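Local coordinates for prolyl 4-hydroxylase (Paramecium bursaria Chlorella virus 1, PDB 5C5T), which probably hydroxylates proline residues in collagen-like sequences, as a member of the iron- and 2-oxoglutarate-dependent dioxygenases, at residues G31-K36 with N110-C115; D42-D47 with L157-K162; G141-D146 with R199-E204. All blocks are in the same frame, centred on the assembly; numbering follows the deposited sequence.

Contact 1 (G31-K36 with N110-C115). With MN (manganese (II) ion), chain E.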
ATOM      1  N   GLY A  31     -16.075 -15.367   0.572  1.00 45.17           N
ATOM      2  CA  GLY A  31     -14.821 -15.174   1.289  1.00 32.70           C
ATOM      3  C   GLY A  31     -13.757 -14.494   0.457  1.00 29.33           C
ATOM      4  O   GLY A  31     -13.865 -14.396  -0.773  1.00 27.13           O
ATOM      5  N   VAL A  32     -12.699 -14.035   1.120  1.00 19.30           N
ATOM      6  CA  VAL A  32     -11.612 -13.371   0.417  1.00 16.01           C
ATOM      7  C   VAL A  32     -10.962 -14.323  -0.606  1.00 15.31           C
ATOM      8  O   VAL A  32     -10.935 -15.556  -0.426  1.00 17.88           O
ATOM      9  CB  VAL A  32     -10.575 -12.776   1.438  1.00 13.46           C
ATOM     10  CG1 VAL A  32      -9.725 -13.845   2.182  1.00 15.16           C
ATOM     11  CG2 VAL A  32      -9.693 -11.776   0.788  1.00 13.65           C
ATOM     12  N   CYS A  33     -10.435 -13.734  -1.677  1.00 18.58           N
ATOM     13  CA  CYS A  33      -9.800 -14.488  -2.769  1.00 18.89           C
ATOM     14  C   CYS A  33      -8.781 -15.548  -2.317  1.00 20.08           C
ATOM     15  O   CYS A  33      -7.734 -15.195  -1.792  1.00 17.80           O
ATOM     16  CB  CYS A  33      -9.107 -13.516  -3.709  1.00 23.94           C
ATOM     17  SG  CYS A  33      -8.479 -14.314  -5.197  1.00 21.81           S
ATOM     18  N   ASP A  34      -9.112 -16.832  -2.513  1.00 20.39           N
ATOM     19  CA  ASP A  34      -8.280 -17.968  -2.068  1.00 21.46           C
ATOM     20  C   ASP A  34      -7.874 -17.980  -0.583  1.00 17.78           C
ATOM     21  O   ASP A  34      -6.912 -18.646  -0.191  1.00 20.17           O
ATOM     22  CB  ASP A  34      -7.019 -18.020  -2.898  1.00 23.95           C
ATOM     23  CG  ASP A  34      -7.303 -18.203  -4.361  1.00 23.63           C
ATOM     24  OD1 ASP A  34      -8.311 -18.850  -4.680  1.00 27.03           O
ATOM     25  OD2 ASP A  34      -6.491 -17.680  -5.141  1.00 27.89           O
ATOM     26  N   GLY A  35      -8.637 -17.287   0.247  1.00 17.66           N
ATOM     27  CA  GLY A  35      -8.315 -17.128   1.662  1.00 18.78           C
ATOM     28  C   GLY A  35      -7.069 -16.319   2.004  1.00 16.00           C
ATOM     29  O   GLY A  35      -6.664 -16.258   3.167  1.00 19.65           O
ATOM     30  N   LYS A  36      -6.480 -15.664   1.010  1.00 14.30           N
ATOM     31  CA  LYS A  36      -5.230 -14.957   1.190  1.00 12.64           C
ATOM     32  C   LYS A  36      -5.468 -13.458   1.408  1.00 14.39           C
ATOM     33  O   LYS A  36      -5.496 -12.653   0.471  1.00 13.73           O
ATOM     34  CB  LYS A  36      -4.321 -15.195  -0.020  1.00 16.45           C
ATOM     35  CG  LYS A  36      -3.952 -16.688  -0.270  1.00 18.84           C
ATOM     36  CD  LYS A  36      -3.068 -16.848  -1.470  1.00 19.31           C
ATOM     37  CE  LYS A  36      -2.641 -18.297  -1.734  1.00 23.26           C
ATOM     38  NZ  LYS A  36      -1.827 -18.398  -3.004  1.00 25.83           N
ATOM     39  N   ASN A 110      -3.690 -10.495 -12.661  1.00 23.04           N
ATOM     40  CA  ASN A 110      -4.075 -11.420 -13.723  1.00 23.81           C
ATOM     41  C   ASN A 110      -4.123 -12.894 -13.269  1.00 24.73           C
ATOM     42  O   ASN A 110      -4.789 -13.714 -13.911  1.00 28.91           O
ATOM     43  CB  ASN A 110      -3.139 -11.287 -14.935  1.00 23.25           C
ATOM     44  CG  ASN A 110      -3.415 -10.015 -15.777  1.00 22.33           C
ATOM     45  OD1 ASN A 110      -4.493  -9.396 -15.669  1.00 26.61           O
ATOM     46  ND2 ASN A 110      -2.433  -9.622 -16.616  1.00 27.19           N
ATOM     47  N   SER A 111      -3.463 -13.219 -12.163  1.00 20.25           N
ATOM     48  CA  SER A 111      -3.564 -14.550 -11.540  1.00 22.61           C
ATOM     49  C   SER A 111      -4.809 -14.692 -10.659  1.00 27.59           C
ATOM     50  O   SER A 111      -5.047 -15.742 -10.070  1.00 34.46           O
ATOM     51  CB  SER A 111      -2.303 -14.831 -10.715  1.00 33.25           C
ATOM     52  OG  SER A 111      -2.255 -14.060  -9.499  1.00 27.91           O
ATOM     53  N   LYS A 112      -5.602 -13.633 -10.563  1.00 22.39           N
ATOM     54  CA  LYS A 112      -6.739 -13.589  -9.662  1.00 28.32           C
ATOM     55  C   LYS A 112      -7.997 -13.285 -10.434  1.00 21.83           C
ATOM     56  O   LYS A 112      -8.921 -12.680  -9.914  1.00 19.67           O
ATOM     57  CB  LYS A 112      -6.547 -12.509  -8.587  1.00 23.96           C
ATOM     58  CG  LYS A 112      -5.192 -12.446  -7.950  1.00 26.65           C
ATOM     59  CD  LYS A 112      -4.989 -13.591  -6.980  1.00 28.89           C
ATOM     60  CE  LYS A 112      -3.751 -13.346  -6.072  1.00 29.87           C
ATOM     61  NZ  LYS A 112      -3.569 -14.498  -5.147  1.00 36.50           N
ATOM     62  N   LYS A 113      -8.042 -13.699 -11.695  1.00 26.39           N
ATOM     63  CA  LYS A 113      -9.197 -13.329 -12.520  1.00 31.80           C
ATOM     64  C   LYS A 113     -10.496 -13.904 -11.963  1.00 30.01           C
ATOM     65  O   LYS A 113     -11.578 -13.358 -12.205  1.00 30.29           O
ATOM     66  CB  LYS A 113      -9.032 -13.756 -13.992  1.00 34.13           C
ATOM     67  CG  LYS A 113      -7.896 -14.674 -14.328  1.00 36.73           C
ATOM     68  CD  LYS A 113      -8.289 -16.109 -14.148  1.00 39.07           C
ATOM     69  CE  LYS A 113      -7.250 -16.881 -13.384  1.00 38.90           C
ATOM     70  NZ  LYS A 113      -7.756 -17.058 -11.993  1.00 43.58           N
ATOM     71  N   HIS A 114     -10.431 -14.984 -11.199  1.00 24.13           N
ATOM     72  CA  HIS A 114     -11.677 -15.535 -10.675  1.00 25.49           C
ATOM     73  C   HIS A 114     -12.183 -14.761  -9.438  1.00 30.91           C
ATOM     74  O   HIS A 114     -13.287 -15.009  -8.950  1.00 32.39           O
ATOM     75  CB  HIS A 114     -11.515 -17.019 -10.355  1.00 38.06           C
ATOM     76  CG  HIS A 114     -10.702 -17.302  -9.134  1.00 34.31           C
ATOM     77  ND1 HIS A 114     -11.272 -17.497  -7.894  1.00 36.13           N
ATOM     78  CD2 HIS A 114      -9.369 -17.447  -8.965  1.00 36.62           C
ATOM     79  CE1 HIS A 114     -10.324 -17.761  -7.013  1.00 33.67           C
ATOM     80  NE2 HIS A 114      -9.160 -17.730  -7.634  1.00 39.92           N
ATOM     81  N   CYS A 115     -11.389 -13.799  -8.975  1.00 21.05           N
ATOM     82  CA  CYS A 115     -11.739 -12.966  -7.845  1.00 20.76           C
ATOM     83  C   CYS A 115     -12.033 -11.517  -8.224  1.00 24.16           C
ATOM     84  O   CYS A 115     -12.792 -10.824  -7.533  1.00 26.87           O
ATOM     85  CB  CYS A 115     -10.605 -12.985  -6.844  1.00 22.84           C
ATOM     86  SG  CYS A 115     -10.210 -14.657  -6.254  1.00 25.14           S
TER
HETATM   87 MN    MN E 303      -7.351 -18.368  -7.049  1.00 47.29          MN
HETATM   88  O   HOH W   1      -5.763 -13.475  -3.012  1.00 23.22           O
HETATM   89  O   HOH W   2      -6.089 -16.970  -7.870  1.00 37.65           O
HETATM   90  O   HOH W   3      -6.529 -19.305  -9.022  1.00 40.25           O
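Asp34 and His114 approach the same manganese ion from the two sides of this contact, with carboxylate and imidazole planes turned 39° apart. His114 presents its ring nitrogen NE2 to the metal at 2.0 Å. Asp34 grips the ion unevenly, with OD2 at 2.2 Å and OD1 at a longer 2.6 Å. The same OD1 lies at the edge of the imidazole, 3.3 Å from His114 CE1 and close to the ring plane; the metal, rather than a bond between the two side chains, holds carboxylate and ring in place. His114 reaches the ion by setting CG between its backbone N and carbonyl carbon (chi1 73°). Two waters also bind the ion, and one of them donates a hydrogen bond to Ser111 O, so the backbone of 110-115 also has a hold on the metal shell. The site is separate from the catalytic centre of this 2-oxoglutarate dioxygenase, where His138, Asp140 and His207 bind zinc in this crystal. It joins the N-terminal loop ahead of strand 38-41 to the loop that follows helix 96-109. Beside the metal, a disulfide makes the same connection covalently: Cys33 SG meets Cys115 SG at 2.1 Å with a chi3 of 75°. Cys115 SG lies over one face of the His114 ring, displaced toward its rim, whereas Cys33 SG approaches the same ring obliquely. Lys112 bends at chi2 and passes its CD along the disulfide, 4.0 Å from Cys33 SG. Its ammonium forms a salt bridge with Glu39 and also donates to a water that in turn donates to Cys33 O. Asp34 OD2 stays 4.3 Å from Lys112 NZ, beyond contact, and the manganese should dominate the electrostatics of the carboxylate.

Contact 2 (D42-D47 with L157-K162). With AKG (2-oxoglutaric acid), chain C.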
ATOM      1  N   ASP A  42       9.023 -10.369  -1.883  1.00 14.15           N
ATOM      2  CA  ASP A  42      10.353  -9.754  -1.818  1.00 13.69           C
ATOM      3  C   ASP A  42      10.887  -9.436  -3.229  1.00 13.96           C
ATOM      4  O   ASP A  42      10.599 -10.164  -4.162  1.00 17.85           O
ATOM      5  CB  ASP A  42      11.312 -10.672  -1.089  1.00 19.41           C
ATOM      6  CG  ASP A  42      11.025 -10.745   0.379  1.00 24.84           C
ATOM      7  OD1 ASP A  42      10.688  -9.714   1.012  1.00 20.36           O
ATOM      8  OD2 ASP A  42      11.149 -11.856   0.918  1.00 27.63           O
ATOM      9  N   GLY A  43      11.671  -8.371  -3.350  1.00 16.61           N
ATOM     10  CA  GLY A  43      12.252  -7.959  -4.608  1.00 18.67           C
ATOM     11  C   GLY A  43      11.288  -7.534  -5.683  1.00 17.82           C
ATOM     12  O   GLY A  43      11.603  -7.601  -6.873  1.00 21.90           O
ATOM     13  N   PHE A  44      10.117  -7.053  -5.262  1.00 12.54           N
ATOM     14  CA  PHE A  44       9.132  -6.521  -6.193  1.00 15.20           C
ATOM     15  C   PHE A  44       9.749  -5.384  -7.014  1.00 12.02           C
ATOM     16  O   PHE A  44       9.536  -5.347  -8.221  1.00 15.05           O
ATOM     17  CB  PHE A  44       7.900  -6.044  -5.426  1.00 14.10           C
ATOM     18  CG  PHE A  44       6.742  -5.625  -6.285  1.00 11.54           C
ATOM     19  CD1 PHE A  44       5.877  -6.586  -6.834  1.00 17.60           C
ATOM     20  CD2 PHE A  44       6.508  -4.289  -6.584  1.00 12.29           C
ATOM     21  CE1 PHE A  44       4.783  -6.188  -7.618  1.00 16.07           C
ATOM     22  CE2 PHE A  44       5.442  -3.899  -7.372  1.00 14.56           C
ATOM     23  CZ  PHE A  44       4.580  -4.850  -7.903  1.00 17.28           C
ATOM     24  N   LEU A  45      10.475  -4.471  -6.359  1.00 13.62           N
ATOM     25  CA  LEU A  45      11.357  -3.510  -7.069  1.00 15.81           C
ATOM     26  C   LEU A  45      12.785  -3.768  -6.735  1.00 13.70           C
ATOM     27  O   LEU A  45      13.063  -4.183  -5.610  1.00 14.41           O
ATOM     28  CB  LEU A  45      11.040  -2.056  -6.702  1.00 12.71           C
ATOM     29  CG  LEU A  45       9.693  -1.480  -7.149  1.00 15.19           C
ATOM     30  CD1 LEU A  45       9.538  -0.015  -6.705  1.00 16.10           C
ATOM     31  CD2 LEU A  45       9.481  -1.636  -8.671  1.00 18.89           C
ATOM     32  N   SER A  46      13.717  -3.473  -7.655  1.00 13.69           N
ATOM     33  CA  SER A  46      15.125  -3.506  -7.262  1.00 14.28           C
ATOM     34  C   SER A  46      15.483  -2.359  -6.318  1.00 15.43           C
ATOM     35  O   SER A  46      14.763  -1.353  -6.213  1.00 14.36           O
ATOM     36  CB  SER A  46      16.033  -3.448  -8.464  1.00 15.18           C
ATOM     37  OG  SER A  46      16.051  -2.123  -8.989  1.00 17.83           O
ATOM     38  N   ASP A  47      16.603  -2.505  -5.644  1.00 15.62           N
ATOM     39  CA  ASP A  47      17.082  -1.454  -4.753  1.00 17.25           C
ATOM     40  C   ASP A  47      17.306  -0.135  -5.539  1.00 15.11           C
ATOM     41  O   ASP A  47      16.920   0.938  -5.074  1.00 14.25           O
ATOM     42  CB  ASP A  47      18.377  -1.857  -4.037  1.00 24.53           C
ATOM     43  CG  ASP A  47      18.162  -2.874  -2.900  1.00 24.69           C
ATOM     44  OD1 ASP A  47      17.048  -3.395  -2.710  1.00 20.25           O
ATOM     45  OD2 ASP A  47      19.136  -3.149  -2.162  1.00 25.86           O
ATOM     46  N   LEU A 157      -1.608  -2.408  -3.111  1.00 10.91           N
ATOM     47  CA  LEU A 157      -0.261  -2.925  -3.303  1.00 10.79           C
ATOM     48  C   LEU A 157       0.678  -1.819  -2.802  1.00 10.08           C
ATOM     49  O   LEU A 157       0.728  -0.731  -3.334  1.00 11.21           O
ATOM     50  CB  LEU A 157      -0.017  -3.347  -4.739  1.00 11.38           C
ATOM     51  CG  LEU A 157       1.294  -4.142  -4.861  1.00 13.71           C
ATOM     52  CD1 LEU A 157       1.266  -5.301  -5.858  1.00 21.14           C
ATOM     53  CD2 LEU A 157       2.408  -3.167  -5.159  1.00 11.87           C
ATOM     54  N   MET A 158       1.387  -2.124  -1.732  1.00  9.79           N
ATOM     55  CA  MET A 158       2.264  -1.151  -1.086  1.00 10.15           C
ATOM     56  C   MET A 158       3.714  -1.671  -1.198  1.00 11.93           C
ATOM     57  O   MET A 158       4.016  -2.850  -0.891  1.00 13.18           O
ATOM     58  CB  MET A 158       1.908  -0.929   0.384  1.00 14.60           C
ATOM     59  CG  MET A 158       2.813   0.073   1.101  1.00 22.78           C
ATOM     60  SD  MET A 158       2.540   0.197   2.882  1.00 22.75           S
ATOM     61  CE  MET A 158       2.783  -1.487   3.385  1.00 25.39           C
ATOM     62  N   VAL A 159       4.611  -0.793  -1.656  1.00 11.13           N
ATOM     63  CA  VAL A 159       6.037  -1.137  -1.768  1.00 11.15           C
ATOM     64  C   VAL A 159       6.840  -0.369  -0.759  1.00 10.45           C
ATOM     65  O   VAL A 159       6.685   0.853  -0.659  1.00 10.28           O
ATOM     66  CB  VAL A 159       6.601  -0.836  -3.181  1.00 11.08           C
ATOM     67  CG1 VAL A 159       7.990  -1.455  -3.316  1.00 13.20           C
ATOM     68  CG2 VAL A 159       5.708  -1.295  -4.234  1.00 12.08           C
ATOM     69  N   TYR A 160       7.697  -1.055   0.007  1.00 10.04           N
ATOM     70  CA  TYR A 160       8.664  -0.349   0.892  1.00 10.50           C
ATOM     71  C   TYR A 160       9.829   0.151   0.054  1.00 10.66           C
ATOM     72  O   TYR A 160      10.546  -0.659  -0.554  1.00 14.93           O
ATOM     73  CB  TYR A 160       9.195  -1.268   2.014  1.00 10.24           C
ATOM     74  CG  TYR A 160       8.114  -1.849   2.923  1.00 11.38           C
ATOM     75  CD1 TYR A 160       7.416  -1.058   3.772  1.00 11.95           C
ATOM     76  CD2 TYR A 160       7.816  -3.203   2.887  1.00 13.65           C
ATOM     77  CE1 TYR A 160       6.408  -1.587   4.601  1.00 15.32           C
ATOM     78  CE2 TYR A 160       6.807  -3.742   3.691  1.00 16.60           C
ATOM     79  CZ  TYR A 160       6.116  -2.917   4.546  1.00 16.22           C
ATOM     80  OH  TYR A 160       5.136  -3.464   5.370  1.00 18.71           O
ATOM     81  N   LEU A 161       9.983   1.472  -0.035  1.00 10.88           N
ATOM     82  CA  LEU A 161      11.105   2.045  -0.777  1.00 12.99           C
ATOM     83  C   LEU A 161      12.318   2.231   0.112  1.00 12.17           C
ATOM     84  O   LEU A 161      13.440   2.133  -0.379  1.00 12.26           O
ATOM     85  CB  LEU A 161      10.724   3.383  -1.402  1.00 10.69           C
ATOM     86  CG  LEU A 161       9.469   3.366  -2.286  1.00 12.54           C
ATOM     87  CD1 LEU A 161       9.341   4.722  -2.994  1.00 13.76           C
ATOM     88  CD2 LEU A 161       9.430   2.280  -3.297  1.00  9.09           C
ATOM     89  N   LYS A 162      12.087   2.526   1.385  1.00 12.87           N
ATOM     90  CA  LYS A 162      13.149   2.700   2.358  1.00 13.53           C
ATOM     91  C   LYS A 162      12.664   2.230   3.735  1.00 15.81           C
ATOM     92  O   LYS A 162      11.557   2.590   4.188  1.00 12.93           O
ATOM     93  CB  LYS A 162      13.610   4.155   2.422  1.00 12.82           C
ATOM     94  CG  LYS A 162      14.829   4.359   3.363  1.00 19.70           C
ATOM     95  CD  LYS A 162      15.484   5.737   3.175  1.00 24.20           C
ATOM     96  CE  LYS A 162      16.807   5.808   3.952  1.00 20.57           C
ATOM     97  NZ  LYS A 162      17.556   7.052   3.618  1.00 31.73           N
TER
HETATM   98  C1  AKG C 301      -1.615   3.650   4.038  1.00 16.23           C
HETATM   99  O1  AKG C 301      -0.905   4.565   3.518  1.00 13.88           O
HETATM  100  O2  AKG C 301      -2.847   3.622   3.780  1.00 15.54           O
HETATM  101  C2  AKG C 301      -1.007   2.703   5.035  1.00 14.15           C
HETATM  102  O5  AKG C 301      -1.755   2.055   5.715  1.00 13.64           O
HETATM  103  C3  AKG C 301       0.522   2.600   5.166  1.00 13.86           C
HETATM  104  C4  AKG C 301       0.940   1.524   6.134  1.00 15.16           C
HETATM  105  C5  AKG C 301       2.379   1.661   6.559  1.00 16.70           C
HETATM  106  O3  AKG C 301       2.948   2.787   6.521  1.00 15.10           O
HETATM  107  O4  AKG C 301       3.010   0.626   6.932  1.00 14.07           O
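Val159 fits like a wedge between Phe44 and Leu45, one methyl for each. It belongs to strand 153-160, part of the larger sheet of the double-stranded beta-helix core characteristic of 2-oxoglutarate dioxygenases, and the residues it meets lie in the loop between strand 38-41 and helix 47-59. Val159 CG2 rests 3.9 Å from Phe44 CD2, and its other branch, CG1, lies 4.0 Å from Leu45 CD1; both partners cross the valine at about a right angle. The far end of the phenyl ring meets the two methyls of Leu157, which comes from the opposite direction and approaches the ring obliquely: Phe44 CZ is 3.9 Å from both Leu157 CD1 and CD2. With CG anti to the backbone N (chi1 -173°), the phenylalanine extends far enough over the strand to reach this shallow fork. Leu45 makes the complementary fit at the other end, where CD1 settles between Val159 and Leu161, 4.1 Å from Leu161 CD2. Two helices cover the contact: Leu45 also packs on Val97 and Ile101 of helix 96-109, Leu161 on Leu53 and Ile54 of helix 47-59, and Lys104 makes a cation-pi contact with the Phe44 ring. Leu161 and Lys162 form a classic beta bulge against Ile218, at the corner where the strand's direction changes. Between the residues that face the loop, Met158 and Tyr160 project to the other side of the sheet, where Met158 SD lies 3.9 Å from C4 of the bound 2-oxoglutarate.

Contact 3 (G141-D146 with R199-E204)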
ATOM      1  N   GLY A 141     -10.612   1.568   2.638  1.00 13.56           N
ATOM      2  CA  GLY A 141     -11.840   1.888   1.942  1.00 14.58           C
ATOM      3  C   GLY A 141     -12.868   2.442   2.899  1.00 15.51           C
ATOM      4  O   GLY A 141     -12.641   2.554   4.104  1.00 17.97           O
ATOM      5  N   ASP A 142     -14.033   2.749   2.335  1.00 16.50           N
ATOM      6  CA  ASP A 142     -15.183   3.263   3.037  1.00 17.86           C
ATOM      7  C   ASP A 142     -16.017   2.173   3.731  1.00 16.93           C
ATOM      8  O   ASP A 142     -16.506   1.225   3.086  1.00 20.74           O
ATOM      9  CB  ASP A 142     -16.044   4.021   2.029  1.00 19.99           C
ATOM     10  CG  ASP A 142     -15.715   5.489   1.957  1.00 36.80           C
ATOM     11  OD1 ASP A 142     -14.517   5.858   1.961  1.00 45.30           O
ATOM     12  OD2 ASP A 142     -16.693   6.271   1.896  1.00 43.38           O
ATOM     13  N   ASP A 143     -16.206   2.279   5.048  1.00 17.56           N
ATOM     14  CA  ASP A 143     -17.056   1.312   5.722  1.00 16.39           C
ATOM     15  C   ASP A 143     -18.533   1.522   5.346  1.00 20.59           C
ATOM     16  O   ASP A 143     -19.132   2.561   5.623  1.00 23.40           O
ATOM     17  CB  ASP A 143     -16.874   1.374   7.249  1.00 22.97           C
ATOM     18  CG  ASP A 143     -17.506   0.194   7.977  1.00 26.78           C
ATOM     19  OD1 ASP A 143     -17.954  -0.779   7.331  1.00 26.90           O
ATOM     20  OD2 ASP A 143     -17.545   0.228   9.228  1.00 33.86           O
ATOM     21  N   CYS A 144     -19.098   0.521   4.698  1.00 20.16           N
ATOM     22  CA  CYS A 144     -20.402   0.657   4.052  1.00 19.94           C
ATOM     23  C   CYS A 144     -21.182  -0.654   4.096  1.00 19.85           C
ATOM     24  O   CYS A 144     -20.622  -1.737   4.261  1.00 22.02           O
ATOM     25  CB  CYS A 144     -20.253   1.102   2.597  1.00 17.26           C
ATOM     26  SG  CYS A 144     -19.277  -0.095   1.593  1.00 20.06           S
ATOM     27  N   ASP A 145     -22.498  -0.546   3.956  1.00 21.11           N
ATOM     28  CA  ASP A 145     -23.350  -1.713   3.882  1.00 23.05           C
ATOM     29  C   ASP A 145     -24.288  -1.555   2.687  1.00 27.72           C
ATOM     30  O   ASP A 145     -24.173  -2.257   1.678  1.00 25.37           O
ATOM     31  CB  ASP A 145     -24.130  -1.893   5.181  1.00 33.67           C
ATOM     32  CG  ASP A 145     -25.014  -3.128   5.166  1.00 37.18           C
ATOM     33  OD1 ASP A 145     -24.766  -4.049   4.361  1.00 43.20           O
ATOM     34  OD2 ASP A 145     -25.962  -3.187   5.973  1.00 41.87           O
ATOM     35  N   ASP A 146     -25.212  -0.610   2.775  1.00 25.42           N
ATOM     36  CA  ASP A 146     -26.201  -0.493   1.724  1.00 28.29           C
ATOM     37  C   ASP A 146     -25.939   0.637   0.736  1.00 30.40           C
ATOM     38  O   ASP A 146     -26.689   0.809  -0.225  1.00 31.82           O
ATOM     39  CB  ASP A 146     -27.561  -0.335   2.357  1.00 32.05           C
ATOM     40  CG  ASP A 146     -28.067  -1.637   2.925  1.00 41.58           C
ATOM     41  OD1 ASP A 146     -28.077  -2.641   2.165  1.00 39.98           O
ATOM     42  OD2 ASP A 146     -28.427  -1.661   4.126  1.00 49.01           O
ATOM     43  N   ARG A 199     -18.609  -4.673  -2.790  1.00 17.85           N
ATOM     44  CA  ARG A 199     -17.785  -3.536  -2.334  1.00 16.97           C
ATOM     45  C   ARG A 199     -17.828  -3.261  -0.800  1.00 14.78           C
ATOM     46  O   ARG A 199     -17.361  -2.221  -0.354  1.00 14.78           O
ATOM     47  CB  ARG A 199     -18.154  -2.287  -3.152  1.00 17.53           C
ATOM     48  CG  ARG A 199     -18.012  -2.536  -4.669  1.00 20.88           C
ATOM     49  CD  ARG A 199     -18.355  -1.308  -5.519  1.00 25.58           C
ATOM     50  NE  ARG A 199     -19.546  -0.597  -5.031  1.00 23.10           N
ATOM     51  CZ  ARG A 199     -20.798  -0.952  -5.295  1.00 30.36           C
ATOM     52  NH1 ARG A 199     -21.038  -2.027  -6.043  1.00 34.68           N
ATOM     53  NH2 ARG A 199     -21.810  -0.238  -4.808  1.00 35.34           N
ATOM     54  N   LYS A 200     -18.286  -4.223  -0.006  1.00 15.65           N
ATOM     55  CA  LYS A 200     -18.174  -4.142   1.452  1.00 14.41           C
ATOM     56  C   LYS A 200     -16.741  -4.446   1.903  1.00 14.24           C
ATOM     57  O   LYS A 200     -16.091  -5.290   1.314  1.00 15.38           O
ATOM     58  CB  LYS A 200     -19.131  -5.101   2.162  1.00 18.28           C
ATOM     59  CG  LYS A 200     -20.604  -4.730   1.952  1.00 22.02           C
ATOM     60  CD  LYS A 200     -21.492  -5.670   2.722  1.00 22.06           C
ATOM     61  CE  LYS A 200     -22.945  -5.400   2.429  1.00 28.09           C
ATOM     62  NZ  LYS A 200     -23.837  -6.422   3.032  1.00 42.49           N
ATOM     63  N   LEU A 201     -16.282  -3.804   2.973  1.00 16.75           N
ATOM     64  CA  LEU A 201     -14.935  -4.024   3.476  1.00 14.81           C
ATOM     65  C   LEU A 201     -14.688  -5.449   4.013  1.00 16.74           C
ATOM     66  O   LEU A 201     -15.567  -6.060   4.656  1.00 17.42           O
ATOM     67  CB  LEU A 201     -14.630  -3.065   4.625  1.00 14.48           C
ATOM     68  CG  LEU A 201     -14.568  -1.565   4.326  1.00 15.74           C
ATOM     69  CD1 LEU A 201     -14.216  -0.848   5.660  1.00 15.06           C
ATOM     70  CD2 LEU A 201     -13.601  -1.214   3.266  1.00 18.13           C
ATOM     71  N   TYR A 202     -13.474  -5.934   3.801  1.00 15.98           N
ATOM     72  CA  TYR A 202     -12.941  -7.034   4.625  1.00 12.48           C
ATOM     73  C   TYR A 202     -12.382  -6.379   5.880  1.00 12.53           C
ATOM     74  O   TYR A 202     -11.287  -5.821   5.815  1.00 14.56           O
ATOM     75  CB  TYR A 202     -11.831  -7.809   3.895  1.00 13.98           C
ATOM     76  CG  TYR A 202     -12.259  -8.474   2.615  1.00 15.40           C
ATOM     77  CD1 TYR A 202     -13.054  -9.612   2.642  1.00 14.12           C
ATOM     78  CD2 TYR A 202     -11.853  -7.987   1.381  1.00 16.85           C
ATOM     79  CE1 TYR A 202     -13.445 -10.226   1.463  1.00 14.49           C
ATOM     80  CE2 TYR A 202     -12.222  -8.596   0.221  1.00 16.19           C
ATOM     81  CZ  TYR A 202     -13.018  -9.719   0.252  1.00 18.06           C
ATOM     82  OH  TYR A 202     -13.399 -10.312  -0.961  1.00 19.80           O
ATOM     83  N   LYS A 203     -13.086  -6.409   7.009  1.00 19.09           N
ATOM     84  CA  LYS A 203     -12.543  -5.763   8.195  1.00 17.32           C
ATOM     85  C   LYS A 203     -11.335  -6.526   8.792  1.00 16.68           C
ATOM     86  O   LYS A 203     -10.601  -5.967   9.617  1.00 15.59           O
ATOM     87  CB  LYS A 203     -13.637  -5.558   9.242  1.00 21.63           C
ATOM     88  CG  LYS A 203     -14.625  -4.470   8.810  1.00 25.50           C
ATOM     89  CD  LYS A 203     -15.701  -4.310   9.830  1.00 26.93           C
ATOM     90  CE  LYS A 203     -16.963  -3.691   9.245  1.00 34.12           C
ATOM     91  NZ  LYS A 203     -18.116  -3.840  10.205  1.00 46.89           N
ATOM     92  N   GLU A 204     -11.083  -7.745   8.308  1.00 14.44           N
ATOM     93  CA  GLU A 204      -9.842  -8.465   8.645  1.00 19.15           C
ATOM     94  C   GLU A 204      -8.531  -7.724   8.303  1.00 14.75           C
ATOM     95  O   GLU A 204      -7.488  -8.034   8.826  1.00 13.94           O
ATOM     96  CB  GLU A 204      -9.825  -9.824   7.942  1.00 18.42           C
ATOM     97  CG  GLU A 204     -10.922 -10.779   8.428  1.00 20.94           C
ATOM     98  CD  GLU A 204     -12.256 -10.636   7.711  1.00 22.44           C
ATOM     99  OE1 GLU A 204     -12.462  -9.701   6.902  1.00 18.11           O
ATOM    100  OE2 GLU A 204     -13.136 -11.476   8.009  1.00 28.35           O
TER
HETATM  101  O   HOH W   4     -18.073  -2.355   5.127  1.00 20.25           O
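Leu201 drives its forked end against the backbone of Gly141, Asp142 and Asp143, and it has the largest share of this surface contact. The branches divide the work: Leu201 CD2 lies 3.7 Å from Gly141 C, Leu201 CD1 touches Asp143 CA at 3.6 Å, and CG faces the Asp142 carbonyl oxygen. Farther along, Lys200 runs side by side with Asp145, pointing the same way, and its ammonium reaches Asp145 OD1 at 2.9 Å in a salt bridge whose hydrogen bond is weak. The long reach comes from a lysine chain that is extended beyond CG. Lys203 crosses Asp143 at about a right angle, bringing its CE 3.6 Å from Asp143 OD1, while Lys203 NZ stays 4.2 Å from that oxygen, beyond a salt bridge. A water links the two loops: it donates to Asp143 OD1 and accepts from the backbone N-H groups of Cys144 and Leu201. The first loop follows directly on the His-X-Asp motif of the dioxygenase family, here His138 and Asp140 of the zinc site, and the second leads into strand 207-209, which carries the third ligand, His207. Outside this shell, Gln152 NE2 is hydrogen-bonded to both Asp142 O and Arg199 O, clipping the two backbones to one amide. Cys144, whose SG sits 3.5 Å from Arg199 O, is tied back by its disulfide to Cys148. The Arg199 guanidinium bonds the chain at and just past that disulfide, NH2 to Cys148 O and NE to Pro149 O, while Tyr139 packs against both Leu201 and Lys203.

Overall arrangement
From the N terminus, 31-36 opens contact 1 and 42-47 opens contact 2 just beyond strand 38-41. Contact 1 closes at 110-115, tying the N-terminal loop to the loop after helix 96-109; contact 2 stays open until 157-162, so the two loops cross. Contact 3 begins at 141-146, inside the span of contact 2, and closes at 199-204, crossing it in turn, whereas contacts 1 and 3 follow in series. Contact 2 joins the loop before helix 47-59 to the larger sheet, on the other side of the chain's centre from contact 3, which pairs two surface loops, with the Gly141 end near the zinc site. Contacts 1 and 3 touch where Val32 packs on Tyr202.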